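Local coordinates for ureidoglycolate hydrolase (Arabidopsis thaliana, PDB 4PXE), which hydrolyses (S)-ureidoglycolate to glyoxylate, ammonium and carbon dioxide at a two-manganese centre, a late step of purine breakdown in plants, at residues A[25-30]-A[48-53]; A[37-42]-A[95-100]; A[70-75]-A[132-137]; A[19-24]-A[99-104]. One frame throughout, in Å; residues are numbered along the deposited sequence.

In the fold
Contacts 2 and 4 lie close to the two-manganese site, contact 4 holding its ligand Asp103; contacts 1 and 3 are farther out. Contacts 1 and 4, centres about 10 Å apart, share helix 17-28, which meets helix 45-60 in one and the Asp103 loop in the other. Along the chain contact 1 falls between the segments of contact 4, and those of contacts 2 and 3 alternate. Strand 38-40 links the two helices and pairs with residues 95-100 in contact 2, which shares Ser99 and Gly100 with contact 4. Contact 3 joins strands 73-77 and 129-133, its centre about 17 Å from those of contacts 2 and 4, and leads into Glu137. Arg51 ties contact 1 to it through Thr135.

Contact 1: residues A[25-30]-A[48-53]; sequences DELSSF and VSARRY
Helix 17-28 and the turn after it pack on helix 45-60 here, through Leu27 and Phe30 on one side and Ala50 and Tyr53 on the other, with one hydrogen bond beside the apolar contacts. That bond runs from Tyr53 OH to Glu26 OE1 at 2.7 Å. The carboxylate oxygen lies at the edge of the phenol ring, near its plane, while the carboxylate itself is turned 86° from the ring. Tyr53 OH meets OE1 on the anti side, slightly out of the carboxylate plane. Tyr53 points its CB toward residues 25-30, and chi1 of -177° sets CG anti to the backbone N. Leu27 reaches in with one methyl: CD1 stands 3.6 Å from Tyr53 CD1 and 3.9 Å from Ala50 CB, and so fits between the ring and the small alanine. Phe30, next after Ser29, lays one ring face on the backbone and side chain of Ser49. Ser49 CB makes a CH-pi contact, 3.9 Å from the centroid of the Phe30 ring, and Ser29 OG sits over the opposite face. Phe30 CE2 also stands 3.9 Å from Tyr53 CB; the two ring planes are 63° apart, an oblique pairing. Ser29 OG also bonds to Glu26 O, at 2.7 Å, which ties the turn before Phe30 back onto the helix. Strand 38-40, which joins the two helices in sequence, packs on both: the side chain of Arg40 touches Leu27 and Ala50 and gives a hydrogen bond from NH1 to Phe30 O.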
# COMPACT_ATOMS: atom_id res chain seq x y z
N ASP A 25 27.29 13.37 -2.38
CA ASP A 25 27.11 12.58 -1.17
C ASP A 25 26.39 13.37 -0.08
O ASP A 25 25.49 12.85 0.57
CB ASP A 25 28.46 12.08 -0.66
CG ASP A 25 29.11 11.09 -1.60
OD1 ASP A 25 28.39 10.48 -2.41
OD2 ASP A 25 30.35 10.93 -1.52
N GLU A 26 26.79 14.63 0.12
CA GLU A 26 26.12 15.47 1.10
C GLU A 26 24.64 15.64 0.78
O GLU A 26 23.78 15.50 1.67
CB GLU A 26 26.82 16.82 1.24
CG GLU A 26 28.17 16.70 1.93
CD GLU A 26 28.87 18.02 2.14
OE1 GLU A 26 28.40 19.06 1.62
OE2 GLU A 26 29.92 18.03 2.83
N LEU A 27 24.32 15.92 -0.48
CA LEU A 27 22.91 16.09 -0.85
C LEU A 27 22.10 14.81 -0.60
O LEU A 27 20.92 14.87 -0.22
CB LEU A 27 22.78 16.55 -2.30
CG LEU A 27 21.43 17.21 -2.60
CD1 LEU A 27 21.33 18.58 -1.95
CD2 LEU A 27 21.20 17.31 -4.09
N SER A 28 22.72 13.65 -0.81
CA SER A 28 22.02 12.38 -0.63
C SER A 28 21.61 12.12 0.81
O SER A 28 20.77 11.25 1.07
CB SER A 28 22.88 11.22 -1.16
OG SER A 28 23.90 10.86 -0.25
N SER A 29 22.20 12.86 1.76
CA SER A 29 21.82 12.70 3.16
C SER A 29 20.43 13.25 3.46
O SER A 29 19.83 12.88 4.47
CB SER A 29 22.85 13.37 4.08
OG SER A 29 22.74 14.78 4.03
N PHE A 30 19.92 14.12 2.59
CA PHE A 30 18.56 14.66 2.75
C PHE A 30 17.57 13.68 2.15
O PHE A 30 17.12 13.83 1.01
CB PHE A 30 18.44 16.04 2.11
CG PHE A 30 19.46 17.03 2.60
CD1 PHE A 30 19.54 17.34 3.95
CD2 PHE A 30 20.33 17.64 1.72
CE1 PHE A 30 20.48 18.26 4.41
CE2 PHE A 30 21.26 18.55 2.17
CZ PHE A 30 21.34 18.86 3.52
N VAL A 48 12.99 20.61 1.30
CA VAL A 48 13.34 21.95 1.75
C VAL A 48 14.83 22.05 2.13
O VAL A 48 15.50 23.02 1.77
CB VAL A 48 12.42 22.41 2.92
CG1 VAL A 48 12.91 23.73 3.51
CG2 VAL A 48 10.98 22.55 2.44
N SER A 49 15.34 21.05 2.84
CA SER A 49 16.76 21.01 3.19
C SER A 49 17.66 20.99 1.95
O SER A 49 18.69 21.68 1.89
CB SER A 49 17.07 19.80 4.07
OG SER A 49 16.43 19.92 5.32
N ALA A 50 17.28 20.20 0.95
CA ALA A 50 18.04 20.11 -0.29
C ALA A 50 17.99 21.42 -1.09
O ALA A 50 19.00 21.84 -1.66
CB ALA A 50 17.55 18.95 -1.13
N ARG A 51 16.81 22.06 -1.14
CA ARG A 51 16.70 23.38 -1.79
C ARG A 51 17.65 24.38 -1.16
O ARG A 51 18.31 25.15 -1.86
CB ARG A 51 15.27 23.93 -1.67
CG ARG A 51 14.20 23.15 -2.42
CD ARG A 51 12.79 23.68 -2.07
NE ARG A 51 11.80 22.85 -2.74
CZ ARG A 51 11.26 23.12 -3.92
NH1 ARG A 51 11.56 24.24 -4.55
NH2 ARG A 51 10.41 22.26 -4.45
N ARG A 52 17.70 24.38 0.17
CA ARG A 52 18.55 25.32 0.89
C ARG A 52 20.03 25.06 0.60
O ARG A 52 20.80 26.00 0.42
CB ARG A 52 18.26 25.25 2.39
CG ARG A 52 16.85 25.71 2.75
CD ARG A 52 16.50 25.43 4.20
NE ARG A 52 17.45 26.02 5.13
CZ ARG A 52 17.35 27.25 5.64
NH1 ARG A 52 16.32 28.02 5.30
NH2 ARG A 52 18.26 27.70 6.48
N TYR A 53 20.40 23.78 0.52
CA TYR A 53 21.78 23.40 0.22
C TYR A 53 22.17 23.92 -1.16
O TYR A 53 23.23 24.52 -1.32
CB TYR A 53 21.90 21.87 0.28
CG TYR A 53 23.30 21.33 0.06
CD1 TYR A 53 23.76 21.09 -1.23
CD2 TYR A 53 24.13 21.02 1.12
CE1 TYR A 53 25.04 20.58 -1.44
CE2 TYR A 53 25.41 20.51 0.92
CZ TYR A 53 25.85 20.29 -0.37
OH TYR A 53 27.11 19.78 -0.59

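Contact 2: residues A[37-42]-A[95-100]; sequences SVTRVL and AIPYSG
Val38 and Arg40 pair with Ser99 and Ala95 in a short antiparallel ladder, broken by a G1 beta bulge at Tyr98 and Ser99, both of which face Val38. Each pair is hydrogen-bonded. Arg40 N donates a hydrogen bond to Ala95 O at 3.0 Å, and Ala95 N returns a nearly straight bond (175°) to Arg40 O. At the other end Ser99 N reaches Val38 O at 2.9 Å, and Val38 N bonds to Ser99 O from above the carbonyl plane. Between the pairs the chain turns a corner at Pro97 and Tyr98, and there a side chain takes over: Thr39 OG1 accepts from Tyr98 N at 3.0 Å, its CG2 packing over Pro97 CA. A valine in place of Thr39 would probably leave Tyr98 N without this acceptor and make the corner less firmly held. On the face that carries Val38, Arg40, Ala95 and Ser99, Val38 CG1 packs on Ala95 CB at 3.7 Å. Further out, Arg40 NH2 bonds to Ile93 O, and Thr39 N is held by Ser31 OG. Ile96 turns away from strand 38-40 to touch Glu138 and His402 of the manganese site, and Tyr98 makes an edge-to-face ring contact with His289 of the second subunit. Within the bulge, Ser99 OG folds back to Ile96 O at 2.8 Å, with OG lying between the backbone N and the carbonyl carbon (chi1 59°).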
# COMPACT_ATOMS: atom_id res chain seq x y z
N SER A 37 20.01 4.23 -0.38
CA SER A 37 18.84 4.70 -1.13
C SER A 37 18.55 6.16 -0.83
O SER A 37 18.93 6.68 0.21
CB SER A 37 17.60 3.86 -0.83
OG SER A 37 17.71 2.57 -1.40
N VAL A 38 17.86 6.81 -1.76
CA VAL A 38 17.39 8.16 -1.56
C VAL A 38 15.89 8.19 -1.81
O VAL A 38 15.41 7.59 -2.76
CB VAL A 38 18.07 9.15 -2.52
CG1 VAL A 38 17.60 10.57 -2.25
CG2 VAL A 38 19.59 9.06 -2.37
N THR A 39 15.15 8.87 -0.92
CA THR A 39 13.77 9.25 -1.19
C THR A 39 13.67 10.72 -0.85
O THR A 39 14.00 11.12 0.26
CB THR A 39 12.77 8.51 -0.29
OG1 THR A 39 12.86 7.11 -0.56
CG2 THR A 39 11.35 8.97 -0.57
N ARG A 40 13.25 11.55 -1.81
CA ARG A 40 13.12 12.97 -1.52
C ARG A 40 11.99 13.57 -2.34
O ARG A 40 12.13 13.81 -3.53
CB ARG A 40 14.43 13.72 -1.74
CG ARG A 40 14.33 15.19 -1.37
CD ARG A 40 15.71 15.83 -1.25
NE ARG A 40 16.48 15.73 -2.48
CZ ARG A 40 17.66 15.12 -2.59
NH1 ARG A 40 18.22 14.53 -1.54
NH2 ARG A 40 18.28 15.10 -3.76
N VAL A 41 10.87 13.80 -1.67
CA VAL A 41 9.64 14.16 -2.35
C VAL A 41 9.33 15.65 -2.24
O VAL A 41 9.57 16.28 -1.20
CB VAL A 41 8.47 13.32 -1.77
CG1 VAL A 41 7.16 13.67 -2.44
CG2 VAL A 41 8.78 11.84 -1.93
N LEU A 42 8.84 16.19 -3.35
CA LEU A 42 8.40 17.58 -3.47
C LEU A 42 7.72 18.12 -2.22
O LEU A 42 6.75 17.54 -1.73
CB LEU A 42 7.44 17.70 -4.66
CG LEU A 42 6.71 19.02 -4.89
CD1 LEU A 42 7.71 20.15 -5.08
CD2 LEU A 42 5.81 18.90 -6.09
N ALA A 95 13.72 12.93 -5.81
CA ALA A 95 14.10 11.53 -5.96
C ALA A 95 12.90 10.66 -5.62
O ALA A 95 12.29 10.82 -4.56
CB ALA A 95 15.24 11.19 -5.02
N ILE A 96 12.56 9.74 -6.51
CA ILE A 96 11.46 8.80 -6.22
C ILE A 96 11.84 7.84 -5.09
O ILE A 96 13.01 7.72 -4.75
CB ILE A 96 10.98 8.04 -7.48
CG1 ILE A 96 11.97 6.95 -7.90
CG2 ILE A 96 10.70 9.00 -8.62
CD1 ILE A 96 11.48 6.14 -9.09
N PRO A 97 10.85 7.19 -4.47
CA PRO A 97 11.21 6.29 -3.36
C PRO A 97 12.27 5.24 -3.71
O PRO A 97 12.17 4.54 -4.72
CB PRO A 97 9.87 5.62 -3.02
CG PRO A 97 8.85 6.69 -3.36
CD PRO A 97 9.39 7.35 -4.60
N TYR A 98 13.29 5.16 -2.85
CA TYR A 98 14.35 4.14 -2.96
C TYR A 98 15.07 4.20 -4.29
O TYR A 98 15.22 3.19 -4.99
CB TYR A 98 13.79 2.74 -2.68
CG TYR A 98 13.35 2.57 -1.25
CD1 TYR A 98 14.26 2.20 -0.27
CD2 TYR A 98 12.04 2.82 -0.87
CE1 TYR A 98 13.87 2.05 1.05
CE2 TYR A 98 11.64 2.68 0.45
CZ TYR A 98 12.56 2.30 1.40
OH TYR A 98 12.19 2.15 2.72
N SER A 99 15.52 5.39 -4.62
CA SER A 99 16.25 5.61 -5.86
C SER A 99 17.71 5.98 -5.58
O SER A 99 18.21 5.79 -4.46
CB SER A 99 15.55 6.65 -6.72
OG SER A 99 15.43 7.89 -6.05
N GLY A 100 18.40 6.50 -6.59
CA GLY A 100 19.83 6.78 -6.50
C GLY A 100 20.15 8.23 -6.20
O GLY A 100 19.25 9.03 -5.96

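Contact 3: residues A[70-75]-A[132-137]; sequences VGNIFG and ILFTSE. With GLV (glyoxylic acid), chain E.
Residues 70-74 run antiparallel to 132-135, 161° apart end to end. Ile73 and Leu133 form a hydrogen-bonded pair, with Ile73 N to Leu133 O at 2.9 Å and Leu133 N to Ile73 O at 2.8 Å; Phe74 and Ile132 form the adjoining non-hydrogen-bonded pair. Ile73 and Leu133 lie side by side on one face, CD1 and CD2 3.8 Å apart. On the other face Phe74 CD2 lies 3.8 Å from Ile132 CG1, these two side chains also side by side. Beyond the ladder, side chains replace backbone partners. Asn72 OD1 accepts from Thr135 N at 2.8 Å, and Thr135 OG1, anti to its backbone N (chi1 -160°), donates to Val70 O at 2.7 Å. Arg51 NH2 bonds to that same hydroxyl. An alanine at Thr135 would probably cost Val70 O one of its two hydroxyl donors, the other being Tyr43 OH, and leave Arg51 NH2 without this acceptor. Gly71 lies so close to Thr135 OG1 that a CB would clash with it. The strand pair 73-77 and 129-133 belongs to the catalytic-domain sheet of this M20 peptidase-family enzyme, and the chain leaving it carries Glu137 into the pocket, where OE2 stands 2.5 Å from O1 of glyoxylate.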
# COMPACT_ATOMS: atom_id res chain seq x y z
N VAL A 70 6.01 28.64 -7.51
CA VAL A 70 5.93 27.22 -7.16
C VAL A 70 7.27 26.65 -6.71
O VAL A 70 7.38 25.46 -6.41
CB VAL A 70 5.38 26.35 -8.32
CG1 VAL A 70 3.96 26.78 -8.69
CG2 VAL A 70 6.29 26.39 -9.53
N GLY A 71 8.30 27.49 -6.69
CA GLY A 71 9.57 27.05 -6.15
C GLY A 71 10.60 26.60 -7.16
O GLY A 71 11.58 25.96 -6.79
N ASN A 72 10.39 26.91 -8.44
CA ASN A 72 11.51 26.83 -9.38
C ASN A 72 12.54 27.85 -8.92
O ASN A 72 12.19 28.98 -8.57
CB ASN A 72 11.09 27.12 -10.82
CG ASN A 72 10.10 26.11 -11.38
OD1 ASN A 72 10.30 24.89 -11.30
ND2 ASN A 72 9.03 26.61 -11.97
N ILE A 73 13.80 27.44 -8.91
CA ILE A 73 14.88 28.27 -8.39
C ILE A 73 15.83 28.64 -9.52
O ILE A 73 16.19 27.78 -10.33
CB ILE A 73 15.62 27.54 -7.25
CG1 ILE A 73 14.66 27.35 -6.07
CG2 ILE A 73 16.84 28.31 -6.80
CD1 ILE A 73 15.12 26.38 -5.00
N PHE A 74 16.22 29.91 -9.60
CA PHE A 74 17.01 30.42 -10.71
C PHE A 74 18.27 31.07 -10.16
O PHE A 74 18.20 31.81 -9.18
CB PHE A 74 16.21 31.45 -11.51
CG PHE A 74 14.92 30.92 -12.09
CD1 PHE A 74 13.77 30.85 -11.32
CD2 PHE A 74 14.86 30.50 -13.41
CE1 PHE A 74 12.58 30.36 -11.85
CE2 PHE A 74 13.67 30.01 -13.96
CZ PHE A 74 12.54 29.94 -13.17
N GLY A 75 19.41 30.80 -10.78
CA GLY A 75 20.67 31.40 -10.38
C GLY A 75 21.39 31.97 -11.59
O GLY A 75 21.88 31.22 -12.44
N ILE A 132 18.78 26.63 -13.57
CA ILE A 132 17.43 26.38 -13.08
C ILE A 132 17.39 25.10 -12.26
O ILE A 132 17.76 24.03 -12.75
CB ILE A 132 16.41 26.25 -14.23
CG1 ILE A 132 16.44 27.48 -15.15
CG2 ILE A 132 15.01 26.05 -13.67
CD1 ILE A 132 15.59 27.33 -16.38
N LEU A 133 16.96 25.22 -11.02
CA LEU A 133 16.57 24.05 -10.24
C LEU A 133 15.07 23.94 -10.37
O LEU A 133 14.33 24.72 -9.78
CB LEU A 133 16.99 24.20 -8.77
CG LEU A 133 16.38 23.19 -7.79
CD1 LEU A 133 16.59 21.75 -8.26
CD2 LEU A 133 16.98 23.39 -6.40
N PHE A 134 14.61 22.99 -11.18
CA PHE A 134 13.17 22.81 -11.36
C PHE A 134 12.56 22.33 -10.04
O PHE A 134 13.18 21.57 -9.30
CB PHE A 134 12.90 21.84 -12.50
CG PHE A 134 13.36 22.37 -13.83
CD1 PHE A 134 12.54 23.20 -14.58
CD2 PHE A 134 14.63 22.08 -14.31
CE1 PHE A 134 12.97 23.71 -15.80
CE2 PHE A 134 15.06 22.59 -15.54
CZ PHE A 134 14.23 23.40 -16.28
N THR A 135 11.36 22.82 -9.73
CA THR A 135 10.82 22.60 -8.40
C THR A 135 10.57 21.12 -8.10
O THR A 135 10.67 20.68 -6.96
CB THR A 135 9.54 23.45 -8.16
OG1 THR A 135 9.31 23.56 -6.75
CG2 THR A 135 8.31 22.85 -8.86
N SER A 136 10.25 20.35 -9.14
CA SER A 136 10.06 18.91 -9.05
C SER A 136 9.94 18.39 -10.46
O SER A 136 9.29 19.03 -11.30
CB SER A 136 8.79 18.58 -8.26
OG SER A 136 8.36 17.26 -8.53
N GLU A 137 10.53 17.23 -10.73
CA GLU A 137 10.40 16.60 -12.03
C GLU A 137 9.71 15.24 -11.91
O GLU A 137 9.10 14.75 -12.87
CB GLU A 137 11.77 16.46 -12.70
CG GLU A 137 11.74 15.90 -14.11
CD GLU A 137 11.90 14.40 -14.18
OE1 GLU A 137 12.21 13.75 -13.15
OE2 GLU A 137 11.69 13.85 -15.29
C1 GLV E . 11.54 10.45 -14.90
O1 GLV E . 12.30 11.43 -15.53
C2 GLV E . 11.22 9.29 -15.77
O2 GLV E . 11.64 9.28 -16.97
O3 GLV E . 10.52 8.34 -15.31

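Contact 4: residues A[19-24]-A[99-104]; sequences GLQNQI and SGKYDG. With MN (manganese (II) ion), chain C; MN (manganese (II) ion), chain D.
Ile24, on helix 17-28, sets its CG2 methyl over one face of the Tyr102 ring, 3.9 Å from CE1, and the two side chains cross at about a right angle. CG2 stands anti to the backbone N of Ile24, and the same methyl also packs on the backbone of Lys101, 3.7 Å from its O. Ile24 has the largest contact area here, and it also touches Val105 and Val106 of helix 105-120, which follows the loop. Tyr102 answers with its hydroxyl. Gln21, one turn earlier on the helix, bends at chi2 (66°) and brings its amide to the rim of the ring: NE2 gives a weak hydrogen bond to Tyr102 OH at 3.3 Å, while OE1 lies near the ring plane. A water also accepts from Tyr102 OH at 2.7 Å. A second water binds Ile24 O and Lys101 O, each at 2.8 Å, so it bridges the backbones where they do not meet directly. Lys101 puts its CB by Ile24 CG2 and sends its ammonium onward to a salt bridge with Asp25, which follows Ile24 on helix 17-28. Glu406 accepts from the backbone N of both Tyr102 and Asp103, and Met413 packs against Tyr102. Next in the chain is Asp103, whose two carboxylate oxygens bridge the metals: OD1 binds one manganese and OD2 the other, each at 2.2 Å. His92 and His208 complete the protein ligands of the first, Glu138 and His402 those of the second, giving the carboxylate-bridged two-metal centre of the M20 family.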
# COMPACT_ATOMS: atom_id res chain seq x y z
N GLY A 19 35.44 17.15 -5.18
CA GLY A 19 34.57 18.11 -4.51
C GLY A 19 33.13 17.97 -4.96
O GLY A 19 32.19 17.99 -4.14
N LEU A 20 32.94 17.79 -6.26
CA LEU A 20 31.60 17.54 -6.79
C LEU A 20 31.02 16.23 -6.23
O LEU A 20 29.85 16.17 -5.85
CB LEU A 20 31.63 17.52 -8.32
CG LEU A 20 30.31 17.25 -9.05
CD1 LEU A 20 29.24 18.25 -8.61
CD2 LEU A 20 30.54 17.33 -10.55
N GLN A 21 31.84 15.19 -6.15
CA GLN A 21 31.40 13.94 -5.53
C GLN A 21 30.96 14.14 -4.09
O GLN A 21 29.95 13.59 -3.66
CB GLN A 21 32.49 12.86 -5.59
CG GLN A 21 32.03 11.56 -4.95
CD GLN A 21 30.91 10.95 -5.73
OE1 GLN A 21 30.94 10.96 -6.96
NE2 GLN A 21 29.92 10.42 -5.03
N ASN A 22 31.73 14.93 -3.34
CA ASN A 22 31.38 15.21 -1.96
C ASN A 22 30.03 15.90 -1.86
O ASN A 22 29.25 15.61 -0.95
CB ASN A 22 32.48 16.03 -1.28
CG ASN A 22 33.78 15.26 -1.11
OD1 ASN A 22 33.80 14.03 -1.23
ND2 ASN A 22 34.85 15.98 -0.81
N GLN A 23 29.73 16.80 -2.80
CA GLN A 23 28.43 17.48 -2.82
C GLN A 23 27.29 16.51 -3.13
O GLN A 23 26.22 16.59 -2.53
CB GLN A 23 28.45 18.65 -3.79
CG GLN A 23 29.38 19.76 -3.33
CD GLN A 23 29.51 20.89 -4.34
OE1 GLN A 23 29.27 20.71 -5.53
NE2 GLN A 23 29.91 22.05 -3.86
N ILE A 24 27.54 15.58 -4.06
CA ILE A 24 26.57 14.54 -4.38
C ILE A 24 26.25 13.73 -3.12
O ILE A 24 25.09 13.47 -2.81
CB ILE A 24 27.09 13.61 -5.51
CG1 ILE A 24 27.11 14.35 -6.85
CG2 ILE A 24 26.26 12.34 -5.62
CD1 ILE A 24 25.81 14.27 -7.62
N SER A 99 15.52 5.39 -4.62
CA SER A 99 16.25 5.61 -5.86
C SER A 99 17.71 5.98 -5.58
O SER A 99 18.21 5.79 -4.46
CB SER A 99 15.55 6.65 -6.72
OG SER A 99 15.43 7.89 -6.05
N GLY A 100 18.40 6.50 -6.59
CA GLY A 100 19.83 6.78 -6.50
C GLY A 100 20.15 8.23 -6.20
O GLY A 100 19.25 9.03 -5.96
N LYS A 101 21.44 8.56 -6.25
CA LYS A 101 21.97 9.87 -5.85
C LYS A 101 22.33 10.78 -7.03
O LYS A 101 22.74 11.92 -6.84
CB LYS A 101 23.25 9.71 -5.01
CG LYS A 101 23.18 8.70 -3.86
CD LYS A 101 24.47 8.72 -3.02
CE LYS A 101 25.72 8.35 -3.80
NZ LYS A 101 26.89 8.13 -2.87
N TYR A 102 22.20 10.26 -8.26
CA TYR A 102 22.75 10.94 -9.45
C TYR A 102 21.68 11.49 -10.40
O TYR A 102 21.90 12.52 -11.05
CB TYR A 102 23.71 10.00 -10.20
CG TYR A 102 24.90 9.57 -9.36
CD1 TYR A 102 26.09 10.30 -9.38
CD2 TYR A 102 24.82 8.45 -8.54
CE1 TYR A 102 27.17 9.93 -8.60
CE2 TYR A 102 25.90 8.07 -7.76
CZ TYR A 102 27.07 8.81 -7.80
OH TYR A 102 28.15 8.44 -7.02
N ASP A 103 20.54 10.81 -10.46
CA ASP A 103 19.43 11.25 -11.30
C ASP A 103 19.03 12.68 -10.93
O ASP A 103 18.75 12.97 -9.77
CB ASP A 103 18.27 10.28 -11.09
CG ASP A 103 17.05 10.65 -11.88
OD1 ASP A 103 17.16 11.39 -12.86
OD2 ASP A 103 15.97 10.17 -11.51
N GLY A 104 19.06 13.58 -11.92
CA GLY A 104 18.75 14.99 -11.68
C GLY A 104 19.86 15.79 -11.02
O GLY A 104 20.26 16.86 -11.49
MN MN C . 16.03 12.85 -14.05
MN MN D . 14.04 10.00 -12.58
O HOH W 1 30.52 8.89 -8.14
O HOH W 2 22.83 13.44 -4.46
O HOH W 3 15.28 14.29 -15.57
O HOH W 4 14.10 11.97 -13.41
O HOH W 5 15.40 11.33 -15.89
O HOH W 6 14.48 9.33 -14.22